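Local coordinates for amino acid ABC transporter, binding protein (Thermus thermophilus, PDB 3VV5) that binds the lysine analogue L-thialysine (S-(2-aminoethyl)-L-cysteine) as the solute-binding component of an amino acid ABC transporter, at residues V63-A68 against F98-H103; G131-R134 against D138-G141; T151-A156 against V165-R170; D173-L178 against R200-T205. All coordinates share one frame; numbering follows the deposited sequence.

Interaction 1. Residues V63-A68 against F98-H103; sequences VDLGNA and FVIASH. With SLZ (L-thialysine), chain C.
Ile100 stretches from strand 98-100 toward helix 61-72, and its terminal CD1 lies 4.3 Å from CD1 of Leu65, two branched apolar side chains meeting methyl to methyl. CG1 of Ile100 stands opposite its own backbone N (chi1 -173°) and CD1 continues the same extended line, which carries the methyl all the way to the helix backbone. There it comes within 4.4 Å of the backbone N of Gly66. Gly66 presents bare backbone here; a beta carbon would point at the strand, about 3.7 Å from CG2 of Ile100. Strand 37-42 flanks Ile100 and Tyr245 packs on Leu65, completing the hydrophobic seam on this lobe.

Beyond Ile100 the chain turns a corner at Ala101, and the orientation of its groups changes from greasy side chains to backbone carbonyls. Two consecutive carbonyls grip opposite ends of L-thialysine: O of Ala101 accepts the side-chain NZ of the ligand at 3.1 Å, and O of Ser102 accepts its alpha-amino N at 3.0 Å. CB of Ser102 also lies 3.8 Å from ligand CD. Ser102 OG is hydrogen-bonded to Glu62 and Tyr120. The chemistry therefore divides sharply: loose methyl packing joins the strand to its helix, while carbonyl oxygens, partly negative, probably favour a ligand bearing two ammonium groups.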
# COMPACT_ATOMS: atom_id res chain seq x y z
N VAL A 63 -2.43 9.58 -0.92
CA VAL A 63 -3.51 10.56 -0.93
C VAL A 63 -3.07 11.84 -1.65
O VAL A 63 -3.81 12.35 -2.52
CB VAL A 63 -4.03 10.82 0.50
CG1 VAL A 63 -5.09 11.92 0.53
CG2 VAL A 63 -4.60 9.49 1.13
N ASP A 64 -1.87 12.32 -1.36
CA ASP A 64 -1.31 13.47 -2.11
C ASP A 64 -1.18 13.17 -3.60
O ASP A 64 -1.52 14.01 -4.45
CB ASP A 64 0.05 13.89 -1.54
CG ASP A 64 -0.07 14.68 -0.24
OD1 ASP A 64 -1.20 15.09 0.10
OD2 ASP A 64 0.96 14.89 0.42
N LEU A 65 -0.72 11.97 -3.93
CA LEU A 65 -0.60 11.56 -5.33
C LEU A 65 -1.96 11.45 -6.00
O LEU A 65 -2.18 11.98 -7.12
CB LEU A 65 0.14 10.21 -5.46
CG LEU A 65 1.35 9.95 -6.38
CD1 LEU A 65 1.35 8.49 -6.91
CD2 LEU A 65 1.58 10.91 -7.55
N GLY A 66 -2.89 10.76 -5.34
CA GLY A 66 -4.24 10.61 -5.85
C GLY A 66 -4.90 11.96 -6.08
O GLY A 66 -5.57 12.16 -7.10
N ASN A 67 -4.70 12.89 -5.15
CA ASN A 67 -5.24 14.25 -5.29
C ASN A 67 -4.62 14.99 -6.49
O ASN A 67 -5.35 15.65 -7.25
CB ASN A 67 -5.05 15.08 -4.02
CG ASN A 67 -6.05 14.74 -2.91
OD1 ASN A 67 -5.81 15.04 -1.74
ND2 ASN A 67 -7.17 14.16 -3.27
N ALA A 68 -3.30 14.90 -6.66
CA ALA A 68 -2.57 15.53 -7.77
C ALA A 68 -3.02 14.97 -9.13
O ALA A 68 -3.17 15.72 -10.10
CB ALA A 68 -1.05 15.35 -7.61
N PHE A 98 -11.28 4.13 -9.07
CA PHE A 98 -9.98 3.50 -8.92
C PHE A 98 -9.58 3.38 -7.46
O PHE A 98 -10.16 4.01 -6.58
CB PHE A 98 -8.87 4.16 -9.78
CG PHE A 98 -8.27 5.45 -9.22
CD1 PHE A 98 -7.04 5.43 -8.55
CD2 PHE A 98 -8.89 6.69 -9.45
CE1 PHE A 98 -6.45 6.63 -8.06
CE2 PHE A 98 -8.30 7.92 -9.00
CZ PHE A 98 -7.09 7.88 -8.30
N VAL A 99 -8.56 2.56 -7.25
CA VAL A 99 -8.04 2.31 -5.92
C VAL A 99 -6.55 2.67 -5.90
O VAL A 99 -5.80 2.31 -6.82
CB VAL A 99 -8.24 0.82 -5.53
CG1 VAL A 99 -7.47 0.45 -4.25
CG2 VAL A 99 -9.72 0.50 -5.35
N ILE A 100 -6.14 3.38 -4.85
CA ILE A 100 -4.71 3.59 -4.56
C ILE A 100 -4.50 3.32 -3.10
O ILE A 100 -4.89 4.12 -2.24
CB ILE A 100 -4.21 5.01 -5.02
CG1 ILE A 100 -2.68 5.15 -4.86
CG2 ILE A 100 -5.02 6.16 -4.35
CD1 ILE A 100 -2.16 6.44 -5.54
N ALA A 101 -3.92 2.15 -2.82
CA ALA A 101 -3.86 1.62 -1.47
C ALA A 101 -2.68 0.66 -1.30
O ALA A 101 -2.76 -0.34 -0.57
CB ALA A 101 -5.18 0.94 -1.14
N SER A 102 -1.58 0.97 -1.97
CA SER A 102 -0.31 0.26 -1.85
C SER A 102 -0.35 -1.20 -2.34
O SER A 102 0.36 -2.04 -1.79
CB SER A 102 0.21 0.34 -0.40
OG SER A 102 0.60 1.67 -0.07
N HIS A 103 -1.15 -1.50 -3.36
CA HIS A 103 -1.20 -2.86 -3.89
C HIS A 103 0.04 -3.17 -4.70
O HIS A 103 0.31 -2.52 -5.71
CB HIS A 103 -2.42 -3.11 -4.79
CG HIS A 103 -3.72 -3.12 -4.05
ND1 HIS A 103 -4.31 -4.28 -3.58
CD2 HIS A 103 -4.55 -2.11 -3.71
CE1 HIS A 103 -5.45 -3.98 -2.98
NE2 HIS A 103 -5.63 -2.67 -3.06
N SLZ C . 1.99 -3.96 -0.21
CA SLZ C . 0.83 -4.60 0.44
CB SLZ C . -0.31 -3.57 0.66
SG SLZ C . -0.66 -2.93 2.34
CD SLZ C . -2.01 -1.80 1.84
CE SLZ C . -2.79 -1.10 2.96
NZ SLZ C . -3.31 0.17 2.42
C SLZ C . 0.31 -5.61 -0.58
O SLZ C . -0.33 -6.59 -0.16
OXT SLZ C . 0.57 -5.39 -1.78

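Interaction 2. Residues G131-R134 against D138-G141; sequences GGPR and DLQG
Asp138 lies in a short 3-10 segment in the loop between strands 120-129 and 143-147, where it sets its CB against Pro133 and turns its carboxylate to the backbone N of Arg134, a side-chain-to-backbone bond reaching four residues back. It illustrates how one acidic side chain can staple a loop to itself. The first atom of the chain, CB, packs against CB of Pro133 at 3.7 Å. CG then lies on the side of the residue's own backbone N (chi1 -79°), 3.7 Å from N of Arg134, and this swing brings OD2 within reach of that amide. At the tip, OD2 accepts the backbone N of Arg134 at 2.8 Å in a nearly straight bond (164° at the hydrogen), using its anti lone pair, the one facing away from OD1. The same oxygen lies 3.7 Å from CB of Arg134, while NE of Arg134 stays 5.8 Å from OD2, too far for a salt bridge.

Replacing the aspartate by an alanine here would keep CB on the proline, but the Arg134 amide would probably lose this acceptor, leaving that loop bond unmade. The backbone N of Asp138 is held in turn by Thr135 OG1, and Pro133 O by Ser128. Beside the polar bond is an apolar patch, backed by Thr185, in which the Leu139 side chain crosses Pro133 at about a right angle, with CD2 of Leu139 3.6 Å from CB of Pro133.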
# COMPACT_ATOMS: atom_id res chain seq x y z
N GLY A 131 17.49 -8.70 18.82
CA GLY A 131 17.81 -10.10 19.18
C GLY A 131 16.86 -11.12 18.58
O GLY A 131 17.03 -12.34 18.75
N GLY A 132 15.86 -10.62 17.86
CA GLY A 132 14.85 -11.48 17.25
C GLY A 132 15.30 -11.90 15.86
O GLY A 132 16.42 -11.61 15.46
N PRO A 133 14.43 -12.60 15.13
CA PRO A 133 14.77 -13.15 13.82
C PRO A 133 15.16 -12.07 12.81
O PRO A 133 14.52 -11.01 12.75
CB PRO A 133 13.49 -13.85 13.39
CG PRO A 133 12.83 -14.20 14.67
CD PRO A 133 13.09 -13.05 15.57
N ARG A 134 16.21 -12.34 12.05
CA ARG A 134 16.66 -11.43 11.00
C ARG A 134 16.39 -11.91 9.58
O ARG A 134 16.23 -11.08 8.69
CB ARG A 134 18.15 -11.12 11.13
CG ARG A 134 18.49 -10.33 12.39
CD ARG A 134 19.98 -10.51 12.71
NE ARG A 134 20.82 -9.75 11.78
CZ ARG A 134 22.13 -9.93 11.65
NH1 ARG A 134 22.77 -10.85 12.35
NH2 ARG A 134 22.81 -9.18 10.79
N ASP A 138 15.66 -17.78 9.88
CA ASP A 138 15.47 -17.53 11.32
C ASP A 138 14.03 -17.74 11.80
O ASP A 138 13.77 -17.83 13.01
CB ASP A 138 15.85 -16.08 11.67
CG ASP A 138 17.34 -15.84 11.79
OD1 ASP A 138 18.14 -16.80 11.73
OD2 ASP A 138 17.71 -14.65 11.97
N LEU A 139 13.09 -17.77 10.86
CA LEU A 139 11.65 -17.84 11.18
C LEU A 139 11.14 -19.25 11.47
O LEU A 139 10.00 -19.43 11.90
CB LEU A 139 10.81 -17.16 10.10
CG LEU A 139 11.01 -15.65 9.90
CD1 LEU A 139 10.10 -15.10 8.83
CD2 LEU A 139 10.84 -14.87 11.17
N GLN A 140 11.99 -20.25 11.25
CA GLN A 140 11.66 -21.63 11.64
C GLN A 140 11.31 -21.74 13.13
O GLN A 140 12.09 -21.37 13.99
CB GLN A 140 12.83 -22.56 11.27
CG GLN A 140 13.04 -22.63 9.76
CD GLN A 140 14.20 -23.50 9.33
OE1 GLN A 140 14.27 -24.68 9.67
NE2 GLN A 140 15.09 -22.93 8.53
N GLY A 141 10.10 -22.21 13.42
CA GLY A 141 9.65 -22.37 14.82
C GLY A 141 9.13 -21.07 15.43
O GLY A 141 8.87 -21.00 16.64

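Interaction 3. Residues T151-A156 against V165-R170; sequences TYMEAA and VRTYQR. With SLZ (L-thialysine), chain C.
A thioether sulfur against a threonine methyl is the unusual feature here: SD of Met153 lies 3.9 Å from CG2 of Thr167, with no hydrogen bond between residues 151-156 and 165-170. Met153 leaves the helix with CG opposite its backbone N (chi1 -177°) and runs extended to the sulfur; a bend at chi3 (82°) then turns CE away from Thr167, so that sulfur rather than methyl does the touching. One helical turn later, CB of Ala156 meets CG1 of Val165 at 4.0 Å. These two touches seat helix 151-158 on strand 164-168, completing a beta-alpha-beta crossover begun by strand 143-147, whose Val146 touches both Met153 and Val165.

The start of the helix faces the ligand. The backbone N of Thr151 donates to carboxylate atom O of L-thialysine at 2.9 Å. The hydroxyl OH of Tyr152 accepts the ligand's alpha-amino N at 3.1 Å. The tyrosine ring lies alongside the ligand, its CE2 3.7 Å from ligand CA, while Thr151 OG1 sits 4.0 Å above one ring face, toward the rim, and bonds to Glu215. A phenylalanine in place of Tyr152 would keep the ring but would probably leave the ligand's alpha-amino group short of one acceptor. The chemistry implies amino acid recognition: the helix N-terminus, likely to favour negative charge, shares the carboxylate with residues such as Arg109, and the hydroxyl is one of the amine's acceptors.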
# COMPACT_ATOMS: atom_id res chain seq x y z
N THR A 151 0.61 -9.32 0.25
CA THR A 151 1.78 -10.00 -0.25
C THR A 151 2.70 -10.44 0.90
O THR A 151 3.49 -11.36 0.73
CB THR A 151 2.53 -9.11 -1.26
OG1 THR A 151 2.87 -7.88 -0.62
CG2 THR A 151 1.60 -8.76 -2.42
N TYR A 152 2.60 -9.79 2.06
CA TYR A 152 3.36 -10.22 3.26
C TYR A 152 2.85 -11.56 3.75
O TYR A 152 3.64 -12.45 4.05
CB TYR A 152 3.29 -9.15 4.37
CG TYR A 152 3.49 -7.76 3.83
CD1 TYR A 152 4.60 -7.45 3.05
CD2 TYR A 152 2.53 -6.76 4.05
CE1 TYR A 152 4.78 -6.16 2.51
CE2 TYR A 152 2.70 -5.48 3.50
CZ TYR A 152 3.82 -5.19 2.74
OH TYR A 152 3.98 -3.93 2.20
N MET A 153 1.52 -11.70 3.83
CA MET A 153 0.89 -12.98 4.12
C MET A 153 1.31 -14.06 3.12
O MET A 153 1.73 -15.14 3.53
CB MET A 153 -0.64 -12.82 4.12
CG MET A 153 -1.40 -14.10 4.48
SD MET A 153 -3.15 -13.79 4.70
CE MET A 153 -3.75 -13.82 3.03
N GLU A 154 1.20 -13.77 1.83
CA GLU A 154 1.59 -14.73 0.78
C GLU A 154 3.04 -15.19 0.97
O GLU A 154 3.33 -16.39 0.92
CB GLU A 154 1.36 -14.10 -0.60
CG GLU A 154 1.99 -14.85 -1.78
CD GLU A 154 1.95 -14.04 -3.08
OE1 GLU A 154 2.96 -14.06 -3.81
OE2 GLU A 154 0.91 -13.39 -3.36
N ALA A 155 3.93 -14.23 1.25
CA ALA A 155 5.34 -14.54 1.47
C ALA A 155 5.57 -15.39 2.72
O ALA A 155 6.37 -16.32 2.67
CB ALA A 155 6.16 -13.27 1.55
N ALA A 156 4.88 -15.06 3.81
CA ALA A 156 4.96 -15.85 5.04
C ALA A 156 4.52 -17.30 4.81
O ALA A 156 5.11 -18.23 5.36
CB ALA A 156 4.15 -15.22 6.18
N VAL A 165 1.29 -18.42 11.44
CA VAL A 165 1.11 -17.13 10.77
C VAL A 165 -0.19 -16.49 11.28
O VAL A 165 -1.28 -16.88 10.88
CB VAL A 165 1.09 -17.27 9.23
CG1 VAL A 165 1.03 -15.89 8.56
CG2 VAL A 165 2.29 -18.06 8.72
N ARG A 166 -0.04 -15.53 12.19
CA ARG A 166 -1.16 -14.78 12.74
C ARG A 166 -1.56 -13.69 11.76
O ARG A 166 -0.71 -12.93 11.30
CB ARG A 166 -0.77 -14.12 14.06
CG ARG A 166 -0.38 -15.07 15.18
CD ARG A 166 -1.47 -15.15 16.25
NE ARG A 166 -1.12 -16.12 17.28
CZ ARG A 166 -0.44 -15.85 18.39
NH1 ARG A 166 -0.03 -14.61 18.65
NH2 ARG A 166 -0.17 -16.82 19.25
N THR A 167 -2.85 -13.59 11.47
CA THR A 167 -3.34 -12.63 10.49
C THR A 167 -4.08 -11.47 11.17
O THR A 167 -4.78 -11.67 12.17
CB THR A 167 -4.22 -13.29 9.41
OG1 THR A 167 -5.30 -13.99 10.04
CG2 THR A 167 -3.40 -14.29 8.57
N TYR A 168 -3.93 -10.26 10.63
CA TYR A 168 -4.50 -9.06 11.25
C TYR A 168 -5.31 -8.30 10.22
O TYR A 168 -4.95 -8.28 9.05
CB TYR A 168 -3.39 -8.17 11.86
CG TYR A 168 -2.64 -8.85 12.99
CD1 TYR A 168 -1.64 -9.80 12.74
CD2 TYR A 168 -2.95 -8.57 14.32
CE1 TYR A 168 -0.98 -10.45 13.78
CE2 TYR A 168 -2.29 -9.21 15.37
CZ TYR A 168 -1.31 -10.15 15.09
OH TYR A 168 -0.67 -10.77 16.14
N GLN A 169 -6.39 -7.66 10.66
CA GLN A 169 -7.18 -6.83 9.75
C GLN A 169 -6.38 -5.61 9.33
O GLN A 169 -6.42 -5.21 8.17
CB GLN A 169 -8.49 -6.39 10.40
CG GLN A 169 -9.38 -5.59 9.43
CD GLN A 169 -10.85 -5.63 9.79
OE1 GLN A 169 -11.21 -5.80 10.96
NE2 GLN A 169 -11.71 -5.45 8.79
N ARG A 170 -5.66 -5.02 10.27
CA ARG A 170 -4.90 -3.82 10.02
C ARG A 170 -3.45 -4.04 10.41
O ARG A 170 -3.13 -4.57 11.49
CB ARG A 170 -5.49 -2.60 10.74
CG ARG A 170 -6.89 -2.19 10.22
CD ARG A 170 -7.56 -1.10 11.07
NE ARG A 170 -8.02 -1.63 12.36
CZ ARG A 170 -9.18 -2.25 12.55
NH1 ARG A 170 -9.49 -2.71 13.76
NH2 ARG A 170 -10.03 -2.43 11.53
N SLZ C . 1.99 -3.96 -0.21
CA SLZ C . 0.83 -4.60 0.44
CB SLZ C . -0.31 -3.57 0.66
SG SLZ C . -0.66 -2.93 2.34
CD SLZ C . -2.01 -1.80 1.84
CE SLZ C . -2.79 -1.10 2.96
NZ SLZ C . -3.31 0.17 2.42
C SLZ C . 0.31 -5.61 -0.58
O SLZ C . -0.33 -6.59 -0.16
OXT SLZ C . 0.57 -5.39 -1.78

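Interaction 4. Residues D173-L178 against R200-T205; sequences DALQDL and RKLENT
Leu175 and Arg200 reach toward each other from opposite directions, and their meeting is an apolar group against a flat cation. CD2 of Leu175 lies over one face of the guanidinium, 3.3 Å above the plane and over its centre. The same methyl is 3.4 Å from CZ of Arg200 and 3.7 Å from its NH2, so it bears on the whole flat group and not on one nitrogen. Arg200 gets there by lying extended from CG to NE, which carries the guanidinium across to helix 171-180.

Purely apolar packing comes from the other branch of the leucine: CD1 of Leu175 approaches CD1 of Leu202 at 4.4 Å. Leu179, one turn further along the helix, touches both Arg200 and Leu202, while Trp186 and Leu206 back Leu175 from the sheet.

Backbone bonds shape the partner segment. Thr205 N donates to O of Leu202 at 2.8 Å, closing a type I turn with Glu203 and Asn204 at its corners. Just before it, Lys201 leaves helix 190-200 with positive phi. Segment 200-205 is thus a Schellman helix end followed by a type I turn that leads into strand 206-222, with Leu175 of helix 171-180 packed on its side chains.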
# COMPACT_ATOMS: atom_id res chain seq x y z
N ASP A 173 -1.93 -3.30 13.87
CA ASP A 173 -2.27 -4.21 14.95
C ASP A 173 -1.22 -5.32 15.06
O ASP A 173 -0.95 -5.82 16.16
CB ASP A 173 -3.69 -4.77 14.78
CG ASP A 173 -4.76 -3.69 14.96
OD1 ASP A 173 -4.50 -2.73 15.71
OD2 ASP A 173 -5.85 -3.81 14.36
N ALA A 174 -0.59 -5.67 13.93
CA ALA A 174 0.56 -6.60 13.97
C ALA A 174 1.76 -5.99 14.70
O ALA A 174 2.41 -6.67 15.49
CB ALA A 174 0.95 -7.10 12.57
N LEU A 175 2.03 -4.70 14.45
CA LEU A 175 3.12 -4.01 15.15
C LEU A 175 2.90 -4.00 16.66
O LEU A 175 3.83 -4.25 17.44
CB LEU A 175 3.31 -2.59 14.62
CG LEU A 175 4.10 -1.60 15.48
CD1 LEU A 175 5.60 -2.01 15.63
CD2 LEU A 175 3.95 -0.19 14.91
N GLN A 176 1.66 -3.72 17.08
CA GLN A 176 1.35 -3.73 18.50
C GLN A 176 1.65 -5.11 19.11
O GLN A 176 2.22 -5.18 20.19
CB GLN A 176 -0.11 -3.32 18.75
CG GLN A 176 -0.59 -3.47 20.20
CD GLN A 176 0.27 -2.75 21.25
OE1 GLN A 176 0.65 -1.59 21.08
NE2 GLN A 176 0.57 -3.46 22.34
N ASP A 177 1.30 -6.19 18.41
CA ASP A 177 1.54 -7.54 18.95
C ASP A 177 3.01 -7.95 18.98
O ASP A 177 3.44 -8.71 19.85
CB ASP A 177 0.67 -8.59 18.26
CG ASP A 177 -0.66 -8.78 18.96
OD1 ASP A 177 -0.93 -8.04 19.93
OD2 ASP A 177 -1.42 -9.68 18.57
N LEU A 178 3.79 -7.41 18.05
CA LEU A 178 5.25 -7.55 18.08
C LEU A 178 5.83 -6.84 19.31
O LEU A 178 6.69 -7.39 20.02
CB LEU A 178 5.89 -7.03 16.80
CG LEU A 178 7.42 -6.96 16.74
CD1 LEU A 178 8.02 -8.37 16.69
CD2 LEU A 178 7.88 -6.11 15.55
N ARG A 200 7.45 6.15 16.64
CA ARG A 200 7.26 5.65 17.99
C ARG A 200 8.55 5.61 18.83
O ARG A 200 8.53 5.19 20.00
CB ARG A 200 6.60 4.27 17.95
CG ARG A 200 5.24 4.26 17.23
CD ARG A 200 4.66 2.88 17.23
NE ARG A 200 3.42 2.82 16.46
CZ ARG A 200 2.36 2.09 16.79
NH1 ARG A 200 2.36 1.35 17.90
NH2 ARG A 200 1.28 2.11 16.00
N LYS A 201 9.65 6.07 18.23
CA LYS A 201 10.97 6.06 18.86
C LYS A 201 11.34 4.64 19.36
O LYS A 201 11.59 4.41 20.54
CB LYS A 201 11.09 7.18 19.93
CG LYS A 201 10.87 8.58 19.30
CD LYS A 201 10.40 9.65 20.30
CE LYS A 201 11.57 10.49 20.79
NZ LYS A 201 11.10 11.73 21.50
N LEU A 202 11.39 3.72 18.39
CA LEU A 202 11.62 2.29 18.64
C LEU A 202 13.00 1.82 18.19
O LEU A 202 13.28 0.61 18.17
CB LEU A 202 10.52 1.46 17.97
CG LEU A 202 9.09 1.73 18.49
CD1 LEU A 202 8.02 1.06 17.63
CD2 LEU A 202 8.93 1.33 19.94
N GLU A 203 13.87 2.76 17.81
CA GLU A 203 15.23 2.47 17.36
C GLU A 203 15.98 1.49 18.28
O GLU A 203 16.75 0.64 17.80
CB GLU A 203 16.05 3.76 17.23
CG GLU A 203 15.54 4.75 16.18
CD GLU A 203 14.39 5.64 16.66
OE1 GLU A 203 13.91 5.48 17.81
OE2 GLU A 203 13.96 6.51 15.88
N ASN A 204 15.72 1.59 19.58
CA ASN A 204 16.35 0.74 20.58
C ASN A 204 15.53 -0.48 20.99
O ASN A 204 15.95 -1.22 21.87
CB ASN A 204 16.70 1.55 21.82
CG ASN A 204 17.72 2.60 21.54
OD1 ASN A 204 18.69 2.36 20.81
ND2 ASN A 204 17.52 3.80 22.09
N THR A 205 14.39 -0.71 20.34
CA THR A 205 13.56 -1.86 20.68
C THR A 205 13.28 -2.80 19.49
O THR A 205 13.15 -4.01 19.69
CB THR A 205 12.25 -1.47 21.48
OG1 THR A 205 11.09 -1.60 20.66
CG2 THR A 205 12.33 -0.05 22.03

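How the interactions relate
L-thialysine lies between interactions 1 and 3, which stand on opposite sides of the chain's centre, their own centres 22 Å apart and their nearest atoms about 6 Å apart: each supplies one wall of the cleft, as in two-lobed type 2 binding proteins. Interaction 4 adjoins interaction 3 directly. Tyr168 OH lies 2.8 Å from Asp177 OD2, a probable hydrogen bond, and the ring's CD1 packs 3.7 Å from Ala174 CB, so strand 164-168 carries the ligand-side helix on one face and helix 171-180 on the other. Interaction 2 is the remote one, its centre 34 Å from that of interaction 1 and about 16 Å from the centres of interactions 3 and 4.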